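Local atomic coordinates of SmhA (Serratia marcescens, PDB entry 7A27), a protein that is the A component of the tripartite alpha-pore-forming toxin Smh, here in its soluble form, and probably acts with its partner components to perforate target-cell membranes. Residues 112-123 and 305-316; 200-208 and 261-272. All coordinates share one frame; numbering follows the deposited sequence.

Interaction 1 (112-123 and 305-316); sequences VAALSDVAQHYQ and WGKVAEAYLTAA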
# COMPACT_ATOMS: atom_id res chain seq x y z
N VAL A 112 7.89 28.03 16.48
CA VAL A 112 8.34 26.63 16.67
C VAL A 112 7.37 25.96 17.66
O VAL A 112 6.89 24.86 17.34
CB VAL A 112 9.81 26.57 17.10
CG1 VAL A 112 10.22 25.20 17.60
CG2 VAL A 112 10.71 27.04 15.98
N ALA A 113 7.05 26.63 18.77
CA ALA A 113 6.08 26.16 19.78
C ALA A 113 4.74 25.86 19.10
O ALA A 113 4.16 24.83 19.40
CB ALA A 113 5.93 27.15 20.90
N ALA A 114 4.29 26.72 18.18
CA ALA A 114 3.03 26.55 17.42
C ALA A 114 3.09 25.31 16.52
O ALA A 114 2.09 24.58 16.44
CB ALA A 114 2.71 27.78 16.63
N LEU A 115 4.21 25.07 15.84
CA LEU A 115 4.34 23.88 14.94
C LEU A 115 4.33 22.60 15.78
O LEU A 115 3.83 21.59 15.28
CB LEU A 115 5.59 24.00 14.06
CG LEU A 115 5.63 25.22 13.14
CD1 LEU A 115 6.73 25.08 12.10
CD2 LEU A 115 4.29 25.44 12.43
N SER A 116 4.82 22.66 17.03
CA SER A 116 4.75 21.53 17.99
C SER A 116 3.28 21.09 18.10
O SER A 116 3.01 19.89 17.98
CB SER A 116 5.30 21.93 19.32
OG SER A 116 5.16 20.90 20.28
N ASP A 117 2.39 22.07 18.30
CA ASP A 117 0.92 21.90 18.39
C ASP A 117 0.40 21.21 17.11
O ASP A 117 -0.32 20.21 17.23
CB ASP A 117 0.26 23.26 18.57
CG ASP A 117 -1.17 23.24 19.06
OD1 ASP A 117 -1.46 22.32 19.81
OD2 ASP A 117 -1.95 24.15 18.69
N VAL A 118 0.75 21.75 15.94
CA VAL A 118 0.28 21.23 14.63
C VAL A 118 0.70 19.78 14.50
O VAL A 118 -0.14 18.94 14.13
CB VAL A 118 0.82 22.06 13.46
CG1 VAL A 118 0.49 21.40 12.10
CG2 VAL A 118 0.31 23.49 13.53
N ALA A 119 1.97 19.49 14.78
CA ALA A 119 2.54 18.13 14.74
C ALA A 119 1.69 17.23 15.65
O ALA A 119 1.40 16.10 15.24
CB ALA A 119 3.97 18.16 15.19
N GLN A 120 1.29 17.71 16.82
CA GLN A 120 0.49 16.91 17.78
C GLN A 120 -0.88 16.61 17.15
O GLN A 120 -1.40 15.51 17.41
CB GLN A 120 0.38 17.61 19.14
CG GLN A 120 0.03 16.64 20.26
CD GLN A 120 0.14 17.20 21.65
OE1 GLN A 120 -0.59 18.12 22.02
NE2 GLN A 120 1.01 16.62 22.47
N HIS A 121 -1.45 17.54 16.37
CA HIS A 121 -2.74 17.35 15.65
C HIS A 121 -2.55 16.31 14.54
O HIS A 121 -3.38 15.39 14.43
CB HIS A 121 -3.36 18.69 15.18
CG HIS A 121 -4.16 19.40 16.22
ND1 HIS A 121 -3.63 20.45 16.95
CD2 HIS A 121 -5.43 19.22 16.67
CE1 HIS A 121 -4.52 20.89 17.81
NE2 HIS A 121 -5.63 20.15 17.66
N TYR A 122 -1.46 16.41 13.78
CA TYR A 122 -1.14 15.47 12.68
C TYR A 122 -0.90 14.07 13.27
O TYR A 122 -1.23 13.07 12.63
CB TYR A 122 -0.01 16.03 11.81
CG TYR A 122 -0.36 17.31 11.06
CD1 TYR A 122 -1.66 17.73 10.86
CD2 TYR A 122 0.64 18.04 10.43
CE1 TYR A 122 -1.96 18.85 10.10
CE2 TYR A 122 0.36 19.17 9.67
CZ TYR A 122 -0.95 19.58 9.51
OH TYR A 122 -1.21 20.73 8.79
N GLN A 123 -0.35 13.98 14.49
CA GLN A 123 -0.17 12.68 15.17
C GLN A 123 -1.54 12.05 15.38
O GLN A 123 -1.74 10.90 14.95
CB GLN A 123 0.54 12.88 16.51
CG GLN A 123 0.52 11.67 17.43
CD GLN A 123 1.25 11.95 18.72
OE1 GLN A 123 1.10 13.00 19.34
NE2 GLN A 123 2.08 11.01 19.13
N TRP A 305 5.09 11.37 14.21
CA TRP A 305 4.62 12.77 14.29
C TRP A 305 4.85 13.27 15.72
O TRP A 305 5.32 14.42 15.90
CB TRP A 305 3.17 12.96 13.81
CG TRP A 305 3.03 13.24 12.34
CD1 TRP A 305 2.45 12.45 11.39
CD2 TRP A 305 3.54 14.39 11.65
NE1 TRP A 305 2.55 13.05 10.16
CE2 TRP A 305 3.22 14.23 10.29
CE3 TRP A 305 4.25 15.53 12.05
CZ2 TRP A 305 3.58 15.18 9.35
CZ3 TRP A 305 4.59 16.46 11.11
CH2 TRP A 305 4.26 16.29 9.78
N GLY A 306 4.56 12.43 16.71
CA GLY A 306 4.78 12.70 18.14
C GLY A 306 6.22 13.04 18.44
O GLY A 306 6.43 13.89 19.33
N LYS A 307 7.17 12.42 17.73
CA LYS A 307 8.62 12.71 17.88
C LYS A 307 8.91 14.12 17.37
O LYS A 307 9.75 14.79 18.01
CB LYS A 307 9.48 11.66 17.17
CG LYS A 307 9.61 10.34 17.90
CD LYS A 307 10.72 9.44 17.37
CE LYS A 307 11.17 8.43 18.41
NZ LYS A 307 12.01 7.36 17.83
N VAL A 308 8.27 14.55 16.28
CA VAL A 308 8.42 15.93 15.72
C VAL A 308 7.83 16.91 16.74
O VAL A 308 8.43 17.99 16.93
CB VAL A 308 7.74 16.08 14.35
CG1 VAL A 308 7.81 17.51 13.82
CG2 VAL A 308 8.36 15.14 13.35
N ALA A 309 6.71 16.55 17.37
CA ALA A 309 6.02 17.40 18.37
C ALA A 309 6.96 17.62 19.57
O ALA A 309 7.16 18.79 19.94
CB ALA A 309 4.72 16.77 18.78
N GLU A 310 7.53 16.55 20.12
CA GLU A 310 8.43 16.60 21.30
C GLU A 310 9.69 17.40 20.93
O GLU A 310 10.09 18.28 21.71
CB GLU A 310 8.79 15.20 21.81
CG GLU A 310 7.70 14.45 22.56
CD GLU A 310 8.11 13.00 22.90
OE1 GLU A 310 7.19 12.11 22.95
OE2 GLU A 310 9.34 12.75 23.10
N ALA A 311 10.29 17.14 19.77
CA ALA A 311 11.53 17.80 19.30
C ALA A 311 11.31 19.31 19.19
O ALA A 311 12.22 20.06 19.57
CB ALA A 311 11.94 17.23 17.97
N TYR A 312 10.15 19.72 18.69
CA TYR A 312 9.80 21.14 18.46
C TYR A 312 9.50 21.83 19.80
O TYR A 312 9.89 23.00 19.97
CB TYR A 312 8.66 21.25 17.44
CG TYR A 312 9.12 21.41 16.02
CD1 TYR A 312 9.78 20.39 15.35
CD2 TYR A 312 8.89 22.58 15.32
CE1 TYR A 312 10.21 20.54 14.04
CE2 TYR A 312 9.31 22.74 14.01
CZ TYR A 312 9.97 21.72 13.37
OH TYR A 312 10.40 21.89 12.09
N LEU A 313 8.86 21.12 20.74
CA LEU A 313 8.52 21.65 22.08
C LEU A 313 9.80 21.98 22.86
O LEU A 313 9.85 23.07 23.45
CB LEU A 313 7.67 20.61 22.82
CG LEU A 313 7.17 21.03 24.20
CD1 LEU A 313 6.35 22.31 24.12
CD2 LEU A 313 6.35 19.93 24.86
N THR A 314 10.77 21.06 22.85
CA THR A 314 12.09 21.18 23.53
C THR A 314 12.94 22.27 22.87
O THR A 314 13.65 22.96 23.62
CB THR A 314 12.83 19.85 23.63
OG1 THR A 314 13.04 19.33 22.32
CG2 THR A 314 12.08 18.83 24.46
N ALA A 315 12.85 22.42 21.55
CA ALA A 315 13.62 23.38 20.74
C ALA A 315 13.25 24.83 21.05
O ALA A 315 14.18 25.65 21.14
CB ALA A 315 13.40 23.11 19.28
N ALA A 316 11.96 25.12 21.21
CA ALA A 316 11.41 26.48 21.35
C ALA A 316 12.09 27.29 22.46
O ALA A 316 12.67 28.34 22.20
CB ALA A 316 9.92 26.41 21.51
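The polar evidence centres on S116, whose hydroxyl donates to the backbone carbonyl of A309: OG lies 2.9 Å from O. With OG turned anti to the backbone N, the hydroxyl faces the partner helix. Its approach is bent, at 127° to the C=O, and tilted from the carbonyl plane; A309 O also accepts the helical N-H of L313, so two donors grip it. Aromatic contacts occupy one end of the interface. Y122 lays CB over the W305 indole, 4.0 Å from the centroid of its five-membered ring, a CH-pi contact, while the tyrosine edge meets the face of the six-membered ring in an edge-to-face pair with planes at 70°. Apolar contacts make up most of the remainder. A119 CB meets A309 CB at 3.9 Å, and V308 CG1 flanks A119 CB as well. Q123 sets CB against W305 CB (3.8 Å) and runs on alongside G306. Further along, the Y312 ring takes V112 CG1 at its CD2 (3.7 Å) and L115 CB beside the same atom. Small residues let the backbones close in: the CA atoms of S116 and A309 are 4.3 Å apart, and the axes, antiparallel at 165°, approach to 7.9 Å. Helices 104-155 and 301-321 thus pair lengthwise within a helical bundle. Helix 48-96 adds F86 against W305 and L89 against L115, W342 of helix 325-358 touches both W305 and Y312, and the Y312 hydroxyl forms a hydrogen bond with L9 O.

Interaction 2 (200-208 and 261-272); sequences SIVAAVPLG and AVAYRALATANA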
# COMPACT_ATOMS: atom_id res chain seq x y z
N SER A 200 -4.23 -8.88 -17.33
CA SER A 200 -4.65 -9.66 -18.53
C SER A 200 -5.21 -10.99 -18.05
O SER A 200 -5.00 -11.35 -16.85
CB SER A 200 -3.52 -9.86 -19.50
OG SER A 200 -2.57 -10.79 -19.01
N ILE A 201 -5.93 -11.70 -18.91
CA ILE A 201 -6.38 -13.08 -18.59
C ILE A 201 -5.11 -13.94 -18.65
O ILE A 201 -4.32 -13.75 -19.60
CB ILE A 201 -7.48 -13.56 -19.55
CG1 ILE A 201 -8.65 -12.57 -19.66
CG2 ILE A 201 -7.92 -14.99 -19.18
CD1 ILE A 201 -9.28 -12.19 -18.35
N VAL A 202 -4.87 -14.80 -17.65
CA VAL A 202 -3.62 -15.62 -17.55
C VAL A 202 -3.95 -17.11 -17.56
O VAL A 202 -3.06 -17.91 -17.94
CB VAL A 202 -2.85 -15.23 -16.28
CG1 VAL A 202 -2.39 -13.78 -16.33
CG2 VAL A 202 -3.66 -15.49 -15.02
N ALA A 203 -5.16 -17.47 -17.15
CA ALA A 203 -5.64 -18.86 -17.03
C ALA A 203 -7.15 -18.92 -17.20
O ALA A 203 -7.80 -17.86 -17.27
CB ALA A 203 -5.23 -19.41 -15.69
N ALA A 204 -7.70 -20.13 -17.23
CA ALA A 204 -9.14 -20.37 -17.43
C ALA A 204 -9.52 -21.72 -16.83
O ALA A 204 -8.64 -22.60 -16.76
CB ALA A 204 -9.42 -20.33 -18.90
N VAL A 205 -10.77 -21.86 -16.41
CA VAL A 205 -11.33 -23.08 -15.78
C VAL A 205 -12.54 -23.54 -16.58
O VAL A 205 -13.61 -22.96 -16.44
CB VAL A 205 -11.72 -22.83 -14.31
CG1 VAL A 205 -12.19 -24.11 -13.61
CG2 VAL A 205 -10.58 -22.19 -13.52
N PRO A 206 -12.41 -24.55 -17.47
CA PRO A 206 -13.58 -25.14 -18.12
C PRO A 206 -14.60 -25.64 -17.07
O PRO A 206 -14.16 -26.23 -16.11
CB PRO A 206 -13.00 -26.33 -18.90
CG PRO A 206 -11.54 -25.96 -19.13
CD PRO A 206 -11.14 -25.12 -17.93
N LEU A 207 -15.90 -25.40 -17.28
CA LEU A 207 -17.01 -25.79 -16.37
C LEU A 207 -17.88 -26.86 -17.07
O LEU A 207 -18.26 -26.63 -18.22
CB LEU A 207 -17.78 -24.50 -16.03
CG LEU A 207 -16.95 -23.37 -15.39
CD1 LEU A 207 -17.76 -22.11 -15.14
CD2 LEU A 207 -16.32 -23.81 -14.08
N GLY A 208 -18.04 -28.04 -16.45
CA GLY A 208 -18.79 -29.22 -16.96
C GLY A 208 -20.02 -28.86 -17.80
O GLY A 208 -20.84 -28.04 -17.38
N ALA A 261 -1.81 -21.94 -16.06
CA ALA A 261 -2.88 -22.22 -17.04
C ALA A 261 -3.07 -23.73 -17.16
O ALA A 261 -4.20 -24.21 -17.01
CB ALA A 261 -2.54 -21.59 -18.37
N VAL A 262 -1.96 -24.44 -17.39
CA VAL A 262 -1.89 -25.92 -17.56
C VAL A 262 -2.44 -26.61 -16.31
O VAL A 262 -3.26 -27.56 -16.46
CB VAL A 262 -0.43 -26.36 -17.86
CG1 VAL A 262 -0.22 -27.86 -17.73
CG2 VAL A 262 0.03 -25.87 -19.23
N ALA A 263 -2.04 -26.15 -15.12
CA ALA A 263 -2.37 -26.76 -13.82
C ALA A 263 -3.88 -26.66 -13.53
O ALA A 263 -4.40 -27.63 -12.94
CB ALA A 263 -1.55 -26.14 -12.72
N TYR A 264 -4.54 -25.54 -13.88
CA TYR A 264 -6.00 -25.36 -13.67
C TYR A 264 -6.75 -26.29 -14.64
O TYR A 264 -7.73 -26.93 -14.22
CB TYR A 264 -6.46 -23.90 -13.78
CG TYR A 264 -6.22 -23.01 -12.58
CD1 TYR A 264 -6.90 -23.21 -11.39
CD2 TYR A 264 -5.38 -21.91 -12.65
CE1 TYR A 264 -6.72 -22.37 -10.30
CE2 TYR A 264 -5.19 -21.07 -11.56
CZ TYR A 264 -5.86 -21.29 -10.38
OH TYR A 264 -5.63 -20.45 -9.32
N ARG A 265 -6.28 -26.41 -15.88
CA ARG A 265 -6.90 -27.30 -16.89
C ARG A 265 -6.93 -28.72 -16.32
O ARG A 265 -7.96 -29.41 -16.47
CB ARG A 265 -6.17 -27.24 -18.24
CG ARG A 265 -6.06 -25.85 -18.84
CD ARG A 265 -5.53 -25.82 -20.26
NE ARG A 265 -6.54 -26.40 -21.13
CZ ARG A 265 -7.68 -25.80 -21.53
NH1 ARG A 265 -8.52 -26.42 -22.34
NH2 ARG A 265 -7.98 -24.57 -21.12
N ALA A 266 -5.86 -29.14 -15.65
CA ALA A 266 -5.70 -30.48 -15.03
C ALA A 266 -6.69 -30.69 -13.87
O ALA A 266 -7.46 -31.66 -13.91
CB ALA A 266 -4.28 -30.65 -14.55
N LEU A 267 -6.68 -29.81 -12.87
CA LEU A 267 -7.55 -29.93 -11.68
C LEU A 267 -9.03 -29.83 -12.08
O LEU A 267 -9.88 -30.49 -11.44
CB LEU A 267 -7.17 -28.85 -10.67
CG LEU A 267 -7.97 -28.84 -9.37
CD1 LEU A 267 -7.90 -30.19 -8.68
CD2 LEU A 267 -7.51 -27.73 -8.43
N ALA A 268 -9.33 -29.03 -13.12
CA ALA A 268 -10.69 -28.74 -13.61
C ALA A 268 -11.38 -29.99 -14.16
O ALA A 268 -12.62 -30.10 -13.98
CB ALA A 268 -10.62 -27.66 -14.65
N THR A 269 -10.66 -30.90 -14.81
CA THR A 269 -11.26 -32.12 -15.43
C THR A 269 -12.27 -32.74 -14.45
O THR A 269 -13.41 -32.97 -14.87
CB THR A 269 -10.20 -33.11 -15.95
OG1 THR A 269 -9.26 -33.39 -14.91
CG2 THR A 269 -9.46 -32.61 -17.17
N ALA A 270 -11.89 -32.92 -13.19
CA ALA A 270 -12.70 -33.60 -12.14
C ALA A 270 -13.25 -32.60 -11.11
O ALA A 270 -14.38 -32.80 -10.69
CB ALA A 270 -11.86 -34.67 -11.47
N ASN A 271 -12.45 -31.61 -10.67
CA ASN A 271 -12.84 -30.61 -9.64
C ASN A 271 -12.69 -29.19 -10.22
O ASN A 271 -11.66 -28.55 -9.99
CB ASN A 271 -12.01 -30.74 -8.36
CG ASN A 271 -11.89 -32.17 -7.87
OD1 ASN A 271 -11.33 -33.01 -8.57
ND2 ASN A 271 -12.37 -32.42 -6.67
N ALA A 272 -13.71 -28.72 -10.95
CA ALA A 272 -13.77 -27.41 -11.63
C ALA A 272 -14.11 -26.30 -10.63
O ALA A 272 -13.47 -25.24 -10.67
CB ALA A 272 -14.83 -27.50 -12.70
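V202 meets A261 through its backbone, its carbonyl O lying 3.7 Å from A261 CB. The next residue, A203, directs its methyl toward the helix, where CB sits 3.9 Å from A261 CA and equally close to CD2 of the Y264 ring, which it approaches obliquely. A204 contributes its carbonyl, set against Y264 CB. V205 then uses both branches: CG2 leans toward the Y264 ring, whereas CG1, anti to the backbone N (chi1 -175°), reaches A268 CB at 4.0 Å and A272 O at 3.4 Å. P206 packs CD on A268 CB at 4.2 Å, and its CG comes obliquely toward the R265 guanidinium; P206 O is 3.7 Å from A272 CB. Last, L207 brings CD2 to A272 CB at 4.2 Å, although its CB points away from 261-272. A272 opens the next helix, so the strand end packs across a helix junction. The contact is chiefly van der Waals: alanines A203, A261 and A268 let the axes of 200-206 and 261-268 come within 7.3 Å, nearly parallel at 9°, and V205, P206 and Y264 pack around them. Y264 also touches I233 of strand 230-237, the antiparallel partner of 198-206. A two-stranded beta hairpin lying on helices in this way is consistent with the beta-tongue of soluble ClyA-family alpha-pore-forming toxins.

From the N terminus, the chain enters interaction 1 on helix 104-155, passes through helix 160-188, and reaches strand 198-206, the first partner of interaction 2. The paired strand 230-237 follows, and interaction 2 closes a loop of 52 intervening residues on helix 247-268 and the first residue of helix 272-299. Helix 272-299 leads on to helix 301-321, where interaction 1 closes the outer loop of 181 residues. Interaction 2 is thus nested within interaction 1, without crossing. Their centres lie 57 Å apart, on opposite sides of the chain's centre, and their nearest atoms are about 36 Å apart: one ties helices at one end of the elongated bundle, the other fastens the beta hairpin at the other.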